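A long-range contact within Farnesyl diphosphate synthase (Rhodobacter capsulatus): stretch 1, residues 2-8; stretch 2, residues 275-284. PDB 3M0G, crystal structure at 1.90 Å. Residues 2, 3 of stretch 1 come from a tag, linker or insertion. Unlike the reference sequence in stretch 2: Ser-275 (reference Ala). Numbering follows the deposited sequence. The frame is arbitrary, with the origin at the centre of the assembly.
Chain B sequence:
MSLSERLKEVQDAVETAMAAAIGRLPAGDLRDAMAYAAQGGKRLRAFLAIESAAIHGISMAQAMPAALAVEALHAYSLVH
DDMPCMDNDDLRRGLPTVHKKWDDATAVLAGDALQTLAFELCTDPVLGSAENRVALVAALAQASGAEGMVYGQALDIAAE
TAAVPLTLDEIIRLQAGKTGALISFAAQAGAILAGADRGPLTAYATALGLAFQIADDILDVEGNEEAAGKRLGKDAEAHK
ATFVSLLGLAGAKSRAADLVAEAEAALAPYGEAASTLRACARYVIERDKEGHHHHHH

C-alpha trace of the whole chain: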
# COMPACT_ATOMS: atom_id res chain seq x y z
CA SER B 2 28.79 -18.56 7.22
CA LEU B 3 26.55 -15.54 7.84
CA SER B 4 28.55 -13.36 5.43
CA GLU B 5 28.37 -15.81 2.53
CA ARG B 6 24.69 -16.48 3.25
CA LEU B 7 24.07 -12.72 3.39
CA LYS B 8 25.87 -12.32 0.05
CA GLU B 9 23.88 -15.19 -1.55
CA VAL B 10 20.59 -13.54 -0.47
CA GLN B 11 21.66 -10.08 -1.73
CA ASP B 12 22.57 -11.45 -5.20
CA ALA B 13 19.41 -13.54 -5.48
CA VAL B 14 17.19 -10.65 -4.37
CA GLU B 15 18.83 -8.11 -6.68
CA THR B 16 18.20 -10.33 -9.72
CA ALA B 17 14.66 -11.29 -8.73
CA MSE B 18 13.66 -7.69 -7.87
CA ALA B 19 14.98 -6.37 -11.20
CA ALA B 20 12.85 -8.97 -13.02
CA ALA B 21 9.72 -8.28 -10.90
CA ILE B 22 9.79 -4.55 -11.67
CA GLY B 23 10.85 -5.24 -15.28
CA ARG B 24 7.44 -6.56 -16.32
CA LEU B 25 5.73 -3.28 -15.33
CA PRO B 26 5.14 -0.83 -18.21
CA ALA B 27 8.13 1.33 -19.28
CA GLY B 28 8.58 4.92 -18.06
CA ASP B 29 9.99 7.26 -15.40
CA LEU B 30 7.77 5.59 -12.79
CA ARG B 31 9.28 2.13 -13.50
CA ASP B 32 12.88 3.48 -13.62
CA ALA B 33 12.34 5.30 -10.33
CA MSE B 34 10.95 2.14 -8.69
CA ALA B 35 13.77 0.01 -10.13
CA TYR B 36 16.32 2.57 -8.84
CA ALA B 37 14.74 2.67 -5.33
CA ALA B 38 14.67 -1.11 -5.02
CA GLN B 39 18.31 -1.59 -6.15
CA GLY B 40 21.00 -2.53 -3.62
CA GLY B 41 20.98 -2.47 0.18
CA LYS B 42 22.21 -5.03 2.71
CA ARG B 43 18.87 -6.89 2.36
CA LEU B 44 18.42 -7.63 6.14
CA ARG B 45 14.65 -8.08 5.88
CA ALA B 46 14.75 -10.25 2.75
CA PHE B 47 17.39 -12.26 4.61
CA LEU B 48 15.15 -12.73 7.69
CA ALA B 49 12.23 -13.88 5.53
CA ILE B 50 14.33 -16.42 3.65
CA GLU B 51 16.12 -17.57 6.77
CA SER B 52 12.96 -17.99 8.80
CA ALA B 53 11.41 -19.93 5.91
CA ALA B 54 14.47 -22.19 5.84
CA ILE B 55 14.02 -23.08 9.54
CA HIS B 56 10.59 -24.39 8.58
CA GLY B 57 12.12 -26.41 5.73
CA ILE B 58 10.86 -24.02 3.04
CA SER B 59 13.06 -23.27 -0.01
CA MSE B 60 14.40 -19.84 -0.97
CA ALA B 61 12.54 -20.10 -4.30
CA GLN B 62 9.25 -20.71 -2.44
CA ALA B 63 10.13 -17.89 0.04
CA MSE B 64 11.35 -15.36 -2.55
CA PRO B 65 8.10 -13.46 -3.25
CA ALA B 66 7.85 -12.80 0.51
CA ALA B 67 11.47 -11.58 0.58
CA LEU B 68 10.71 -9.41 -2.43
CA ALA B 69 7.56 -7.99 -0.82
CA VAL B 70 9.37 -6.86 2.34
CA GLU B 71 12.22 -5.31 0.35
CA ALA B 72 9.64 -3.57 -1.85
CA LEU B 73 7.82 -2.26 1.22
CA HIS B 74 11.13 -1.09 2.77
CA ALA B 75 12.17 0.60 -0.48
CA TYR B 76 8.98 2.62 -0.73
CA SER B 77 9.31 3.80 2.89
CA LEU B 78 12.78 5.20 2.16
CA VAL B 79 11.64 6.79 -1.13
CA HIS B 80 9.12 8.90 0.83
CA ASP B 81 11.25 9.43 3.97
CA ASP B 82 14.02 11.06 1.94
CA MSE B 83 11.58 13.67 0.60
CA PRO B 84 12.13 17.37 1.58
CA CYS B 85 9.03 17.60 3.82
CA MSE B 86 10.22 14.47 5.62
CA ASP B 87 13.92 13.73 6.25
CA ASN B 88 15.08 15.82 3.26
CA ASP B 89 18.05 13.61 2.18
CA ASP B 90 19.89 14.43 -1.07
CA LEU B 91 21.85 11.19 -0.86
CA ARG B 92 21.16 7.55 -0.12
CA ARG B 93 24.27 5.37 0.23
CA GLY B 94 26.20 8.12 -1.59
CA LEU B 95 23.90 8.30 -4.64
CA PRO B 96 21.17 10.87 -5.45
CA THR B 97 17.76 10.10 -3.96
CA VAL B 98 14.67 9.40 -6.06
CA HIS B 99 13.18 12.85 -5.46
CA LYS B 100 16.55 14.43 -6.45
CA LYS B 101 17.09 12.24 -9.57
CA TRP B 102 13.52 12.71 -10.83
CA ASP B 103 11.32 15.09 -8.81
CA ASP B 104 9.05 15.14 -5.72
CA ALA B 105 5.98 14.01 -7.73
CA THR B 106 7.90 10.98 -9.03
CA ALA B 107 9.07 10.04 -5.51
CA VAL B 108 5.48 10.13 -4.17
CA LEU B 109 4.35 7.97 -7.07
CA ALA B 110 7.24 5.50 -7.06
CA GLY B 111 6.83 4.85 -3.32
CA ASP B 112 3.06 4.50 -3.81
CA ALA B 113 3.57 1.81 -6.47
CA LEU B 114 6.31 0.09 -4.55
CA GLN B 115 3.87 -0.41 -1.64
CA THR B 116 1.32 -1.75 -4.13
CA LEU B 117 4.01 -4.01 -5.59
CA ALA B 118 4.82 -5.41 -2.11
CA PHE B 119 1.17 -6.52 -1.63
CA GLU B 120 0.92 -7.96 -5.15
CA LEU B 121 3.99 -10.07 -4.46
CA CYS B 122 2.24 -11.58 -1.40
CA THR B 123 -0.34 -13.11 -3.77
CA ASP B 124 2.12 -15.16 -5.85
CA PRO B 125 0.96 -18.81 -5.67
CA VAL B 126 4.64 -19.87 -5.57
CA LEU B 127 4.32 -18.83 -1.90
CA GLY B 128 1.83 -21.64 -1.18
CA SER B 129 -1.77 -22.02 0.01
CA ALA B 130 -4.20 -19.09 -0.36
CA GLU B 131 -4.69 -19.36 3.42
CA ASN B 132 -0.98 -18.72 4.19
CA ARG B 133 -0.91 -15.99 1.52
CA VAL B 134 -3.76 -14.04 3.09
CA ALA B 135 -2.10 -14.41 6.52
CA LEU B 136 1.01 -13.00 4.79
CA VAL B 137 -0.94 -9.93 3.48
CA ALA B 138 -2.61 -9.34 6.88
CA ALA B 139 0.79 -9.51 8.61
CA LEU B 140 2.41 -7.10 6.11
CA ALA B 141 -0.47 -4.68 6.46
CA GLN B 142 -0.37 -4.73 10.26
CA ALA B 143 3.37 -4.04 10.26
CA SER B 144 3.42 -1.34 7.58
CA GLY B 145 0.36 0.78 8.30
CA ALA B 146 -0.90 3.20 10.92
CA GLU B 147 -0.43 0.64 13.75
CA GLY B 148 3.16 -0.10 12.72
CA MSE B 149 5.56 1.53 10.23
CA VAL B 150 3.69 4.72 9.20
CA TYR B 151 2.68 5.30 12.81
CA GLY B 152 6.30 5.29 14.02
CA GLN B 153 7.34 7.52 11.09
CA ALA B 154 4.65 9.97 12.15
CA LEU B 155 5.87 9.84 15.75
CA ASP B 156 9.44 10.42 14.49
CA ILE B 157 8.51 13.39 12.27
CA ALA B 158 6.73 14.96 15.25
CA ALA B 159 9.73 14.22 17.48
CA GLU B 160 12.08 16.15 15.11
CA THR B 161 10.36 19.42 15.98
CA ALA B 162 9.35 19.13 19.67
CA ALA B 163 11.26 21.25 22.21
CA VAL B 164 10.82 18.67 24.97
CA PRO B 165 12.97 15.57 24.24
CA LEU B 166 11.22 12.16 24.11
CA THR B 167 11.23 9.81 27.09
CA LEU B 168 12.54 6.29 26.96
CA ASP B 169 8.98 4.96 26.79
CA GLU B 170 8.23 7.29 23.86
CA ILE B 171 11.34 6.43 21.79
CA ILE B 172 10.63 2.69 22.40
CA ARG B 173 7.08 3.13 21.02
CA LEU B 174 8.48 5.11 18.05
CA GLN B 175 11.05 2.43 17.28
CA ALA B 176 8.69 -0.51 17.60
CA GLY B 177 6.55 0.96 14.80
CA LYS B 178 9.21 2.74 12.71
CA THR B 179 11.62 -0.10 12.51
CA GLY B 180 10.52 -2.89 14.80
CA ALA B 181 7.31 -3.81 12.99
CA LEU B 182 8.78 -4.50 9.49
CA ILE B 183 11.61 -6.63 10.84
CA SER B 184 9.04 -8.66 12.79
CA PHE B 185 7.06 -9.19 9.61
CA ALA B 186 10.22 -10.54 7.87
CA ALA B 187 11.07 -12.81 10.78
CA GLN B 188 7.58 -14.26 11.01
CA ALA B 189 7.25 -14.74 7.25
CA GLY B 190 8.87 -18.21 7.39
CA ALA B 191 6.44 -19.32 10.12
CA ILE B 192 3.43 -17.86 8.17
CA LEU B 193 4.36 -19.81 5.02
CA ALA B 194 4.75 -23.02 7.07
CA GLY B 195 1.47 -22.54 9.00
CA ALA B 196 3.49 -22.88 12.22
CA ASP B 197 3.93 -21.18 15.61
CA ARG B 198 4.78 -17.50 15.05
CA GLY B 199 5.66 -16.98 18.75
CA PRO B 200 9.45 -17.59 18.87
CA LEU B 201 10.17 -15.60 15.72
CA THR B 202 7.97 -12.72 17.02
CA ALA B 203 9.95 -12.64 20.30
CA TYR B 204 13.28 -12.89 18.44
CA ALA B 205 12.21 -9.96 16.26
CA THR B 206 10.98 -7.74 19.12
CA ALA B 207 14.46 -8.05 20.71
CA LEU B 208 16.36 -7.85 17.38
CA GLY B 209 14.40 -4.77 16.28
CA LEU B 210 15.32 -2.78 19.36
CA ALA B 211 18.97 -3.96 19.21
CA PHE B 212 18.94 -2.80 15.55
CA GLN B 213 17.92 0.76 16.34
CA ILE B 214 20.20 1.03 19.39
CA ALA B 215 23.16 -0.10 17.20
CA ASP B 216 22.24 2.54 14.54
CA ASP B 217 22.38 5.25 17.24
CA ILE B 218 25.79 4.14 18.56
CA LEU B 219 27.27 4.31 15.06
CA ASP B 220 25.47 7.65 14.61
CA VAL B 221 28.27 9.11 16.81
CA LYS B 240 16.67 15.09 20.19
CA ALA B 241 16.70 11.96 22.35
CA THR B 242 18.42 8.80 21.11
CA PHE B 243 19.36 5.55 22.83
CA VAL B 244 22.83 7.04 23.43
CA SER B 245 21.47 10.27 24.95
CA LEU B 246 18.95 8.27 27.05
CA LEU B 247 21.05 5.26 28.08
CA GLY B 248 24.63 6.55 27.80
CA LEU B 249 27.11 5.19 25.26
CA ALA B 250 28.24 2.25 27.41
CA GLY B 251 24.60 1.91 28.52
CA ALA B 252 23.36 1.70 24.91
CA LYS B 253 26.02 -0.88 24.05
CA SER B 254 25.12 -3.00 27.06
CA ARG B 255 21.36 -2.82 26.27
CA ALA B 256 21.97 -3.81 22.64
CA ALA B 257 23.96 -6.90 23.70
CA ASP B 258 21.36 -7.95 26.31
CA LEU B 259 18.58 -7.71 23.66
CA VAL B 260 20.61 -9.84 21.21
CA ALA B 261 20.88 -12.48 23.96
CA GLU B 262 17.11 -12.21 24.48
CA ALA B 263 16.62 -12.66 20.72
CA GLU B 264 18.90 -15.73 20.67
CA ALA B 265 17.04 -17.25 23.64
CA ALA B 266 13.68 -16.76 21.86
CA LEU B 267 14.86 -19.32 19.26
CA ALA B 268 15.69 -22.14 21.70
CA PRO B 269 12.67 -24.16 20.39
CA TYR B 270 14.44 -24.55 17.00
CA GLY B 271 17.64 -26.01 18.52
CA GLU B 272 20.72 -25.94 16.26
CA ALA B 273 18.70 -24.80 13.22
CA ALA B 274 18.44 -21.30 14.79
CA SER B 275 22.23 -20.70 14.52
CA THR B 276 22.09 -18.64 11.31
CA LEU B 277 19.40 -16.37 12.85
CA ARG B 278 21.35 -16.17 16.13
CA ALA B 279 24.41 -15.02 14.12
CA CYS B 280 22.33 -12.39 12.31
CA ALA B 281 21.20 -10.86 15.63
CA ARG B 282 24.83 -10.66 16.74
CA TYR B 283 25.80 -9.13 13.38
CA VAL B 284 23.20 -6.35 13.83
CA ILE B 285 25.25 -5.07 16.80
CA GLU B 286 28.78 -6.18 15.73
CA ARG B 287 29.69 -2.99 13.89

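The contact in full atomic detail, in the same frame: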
# COMPACT_ATOMS: atom_id res chain seq x y z
N SER B 2 28.21 -19.87 7.62
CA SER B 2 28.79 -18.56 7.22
C SER B 2 27.67 -17.54 7.02
O SER B 2 26.94 -17.61 6.03
CB SER B 2 29.58 -18.73 5.92
OG SER B 2 30.25 -17.53 5.57
N LEU B 3 27.53 -16.62 7.97
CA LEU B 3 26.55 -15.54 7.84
C LEU B 3 26.85 -14.62 6.66
O LEU B 3 25.93 -14.22 5.95
CB LEU B 3 26.43 -14.72 9.13
CG LEU B 3 25.41 -13.56 9.13
CD1 LEU B 3 23.96 -14.06 9.08
CD2 LEU B 3 25.61 -12.70 10.35
N SER B 4 28.13 -14.30 6.47
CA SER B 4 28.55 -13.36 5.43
C SER B 4 28.25 -13.89 4.03
O SER B 4 27.71 -13.17 3.18
CB SER B 4 30.04 -13.05 5.56
OG SER B 4 30.42 -12.04 4.64
N GLU B 5 28.61 -15.15 3.80
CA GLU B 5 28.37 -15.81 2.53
C GLU B 5 26.87 -15.93 2.29
O GLU B 5 26.40 -15.63 1.20
CB GLU B 5 29.03 -17.19 2.51
CG GLU B 5 28.98 -17.92 1.17
CD GLU B 5 29.18 -19.43 1.31
OE1 GLU B 5 28.56 -20.03 2.22
OE2 GLU B 5 29.93 -20.01 0.50
N ARG B 6 26.14 -16.35 3.32
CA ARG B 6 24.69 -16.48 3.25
C ARG B 6 24.03 -15.13 2.96
O ARG B 6 23.08 -15.04 2.18
CB ARG B 6 24.14 -17.10 4.54
CG ARG B 6 22.67 -17.53 4.47
CD ARG B 6 22.45 -18.62 3.43
NE ARG B 6 21.06 -18.66 2.97
CZ ARG B 6 20.15 -19.54 3.38
NH1 ARG B 6 18.92 -19.48 2.90
NH2 ARG B 6 20.46 -20.46 4.29
N LEU B 7 24.55 -14.08 3.59
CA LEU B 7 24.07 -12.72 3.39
C LEU B 7 24.30 -12.29 1.94
O LEU B 7 23.43 -11.67 1.32
CB LEU B 7 24.79 -11.78 4.36
CG LEU B 7 24.13 -10.49 4.85
CD1 LEU B 7 22.60 -10.57 4.90
CD2 LEU B 7 24.71 -10.11 6.22
N LYS B 8 25.47 -12.65 1.42
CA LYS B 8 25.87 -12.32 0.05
C LYS B 8 25.02 -13.08 -0.98
O LYS B 8 24.64 -12.51 -2.00
CB LYS B 8 27.35 -12.63 -0.15
CG LYS B 8 28.16 -11.53 -0.82
CD LYS B 8 27.86 -11.39 -2.31
CE LYS B 8 28.61 -10.19 -2.90
NZ LYS B 8 28.07 -9.81 -4.24
N SER B 275 20.88 -21.28 14.46
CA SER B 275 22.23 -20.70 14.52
C SER B 275 22.49 -19.58 13.50
O SER B 275 23.14 -18.60 13.82
CB SER B 275 23.29 -21.80 14.41
OG SER B 275 23.14 -22.51 13.20
N THR B 276 21.94 -19.70 12.30
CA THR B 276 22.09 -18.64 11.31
C THR B 276 21.33 -17.36 11.75
O THR B 276 21.85 -16.27 11.63
CB THR B 276 21.69 -19.10 9.89
OG1 THR B 276 22.51 -20.21 9.53
CG2 THR B 276 21.90 -17.99 8.87
N LEU B 277 20.12 -17.52 12.29
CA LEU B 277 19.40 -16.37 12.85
C LEU B 277 20.03 -15.78 14.12
O LEU B 277 19.95 -14.57 14.35
CB LEU B 277 17.93 -16.70 13.11
CG LEU B 277 16.99 -16.83 11.91
CD1 LEU B 277 15.56 -17.03 12.36
CD2 LEU B 277 17.08 -15.63 11.02
N ARG B 278 20.60 -16.64 14.97
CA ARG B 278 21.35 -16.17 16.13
C ARG B 278 22.56 -15.34 15.69
O ARG B 278 22.82 -14.29 16.27
CB ARG B 278 21.76 -17.35 17.05
CG ARG B 278 20.56 -17.96 17.80
CD ARG B 278 20.92 -19.20 18.64
NE ARG B 278 19.96 -19.35 19.74
CZ ARG B 278 19.74 -20.47 20.42
NH1 ARG B 278 20.39 -21.58 20.13
NH2 ARG B 278 18.83 -20.47 21.39
N ALA B 279 23.25 -15.77 14.65
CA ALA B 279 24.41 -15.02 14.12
C ALA B 279 24.00 -13.66 13.53
O ALA B 279 24.70 -12.66 13.71
CB ALA B 279 25.20 -15.87 13.10
N CYS B 280 22.84 -13.63 12.87
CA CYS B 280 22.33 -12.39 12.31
C CYS B 280 22.06 -11.35 13.39
O CYS B 280 22.37 -10.17 13.20
CB CYS B 280 21.06 -12.63 11.49
SG CYS B 280 20.43 -11.13 10.71
N ALA B 281 21.50 -11.77 14.52
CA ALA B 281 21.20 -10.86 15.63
C ALA B 281 22.49 -10.25 16.18
O ALA B 281 22.54 -9.07 16.53
CB ALA B 281 20.44 -11.59 16.73
N ARG B 282 23.52 -11.08 16.26
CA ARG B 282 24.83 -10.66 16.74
C ARG B 282 25.48 -9.69 15.74
O ARG B 282 26.08 -8.70 16.13
CB ARG B 282 25.73 -11.88 16.95
CG ARG B 282 25.28 -12.77 18.08
CD ARG B 282 26.41 -13.65 18.57
NE ARG B 282 26.85 -14.61 17.56
CZ ARG B 282 26.25 -15.77 17.30
NH1 ARG B 282 25.14 -16.12 17.94
NH2 ARG B 282 26.77 -16.58 16.37
N TYR B 283 25.33 -10.00 14.46
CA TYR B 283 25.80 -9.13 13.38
C TYR B 283 25.17 -7.73 13.44
O TYR B 283 25.86 -6.74 13.20
CB TYR B 283 25.55 -9.82 12.03
CG TYR B 283 25.37 -8.92 10.82
CD1 TYR B 283 24.10 -8.65 10.31
CD2 TYR B 283 26.47 -8.37 10.16
CE1 TYR B 283 23.92 -7.85 9.18
CE2 TYR B 283 26.31 -7.56 9.03
CZ TYR B 283 25.03 -7.30 8.55
OH TYR B 283 24.86 -6.50 7.43
N VAL B 284 23.88 -7.65 13.77
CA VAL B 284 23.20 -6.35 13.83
C VAL B 284 23.95 -5.37 14.74
O VAL B 284 23.99 -4.17 14.45
CB VAL B 284 21.69 -6.43 14.22
CG1 VAL B 284 21.50 -6.71 15.71
CG2 VAL B 284 20.99 -5.14 13.87

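How do the two ends of the chain meet? The first helix, which takes in Leu-3 to Lys-8 and continues beyond them, crosses the helix of 275-284 almost at a right angle: their N-to-C directions differ by 92°, and the axes approach to 10.7 Å. The near-perpendicular crossing is consistent with a compact contact, which buries 283 Å² over both sides. No hydrogen bond links the stretches. Each helix has its own backbone hydrogen bonds, such as Leu-7 N to Leu-3 O at 2.7 Å; across the stretches the contact is van der Waals packing, with side chains of the first helix against side chains and backbone of the second.

Where does the contact begin along the second helix? Ser-275, which differs from the reference sequence, is out of reach, and Thr-276 is the first residue to touch. Thr-276 CA and Leu-3 CA, 6.4 Å apart, are the closest pair of CA atoms across the stretches. The CA-to-CB bond of Thr-276 points sideways, yet its methyl still meets the first helix: CG2 lies 4.4 Å from Leu-3 CD1 and 4.5 Å from Arg-6 CG. The Arg-6 contact is thus a loose one made by the aliphatic base of its side chain. Leu-3 CD1 also lies 4.0 Å from Thr-276 O, a carbonyl oxygen already accepting the helical bond from Cys-280 N at 3.1 Å. Leu-277 then points away, and Arg-278 is out of reach.

What receives the side chain of Leu-3? This leucine comes from an expression tag, so its fit is a feature of the deposited construct. It acts as a knob in a hole formed by Thr-276, Ala-279, Cys-280 and Tyr-283, positions that recur on one side of a helix at spacings of three and four residues. Ala-279 points toward the first helix, and its small side chain leaves CB 4.2 Å from Leu-3 CD2; the same CD2 comes to 3.5 Å from Ala-279 O. At Cys-280 the leucine spans backbone and side chain, with Leu-3 CD2 3.8 Å from Cys-280 CA and Leu-3 CD1 4.0 Å from Cys-280 CB. Leu-3 has 100 Å² covered by the other stretch, more than any other residue here.

How does Tyr-283 close the contact? Ala-281 points away and Arg-282 sideways, with neither making contact, before Tyr-283 turns toward the first helix and meets two leucines one helical turn apart. Its CB is 3.3 Å from Leu-3 CD2, a tight apolar approach at the wall of the hole. Farther out, the ring reaches Leu-7, whose CD2 lies 3.7 Å from Tyr-283 CZ. That methyl, Leu-7 CD2, sits 4.0 Å from the centroid of the Tyr-283 ring and 26° off the ring normal, a CH-pi contact over one face. The tyrosine therefore packs through both the base of its side chain and its ring, extending the contact from Leu-3 to the buried Leu-7. Val-284, the next residue, is out of reach.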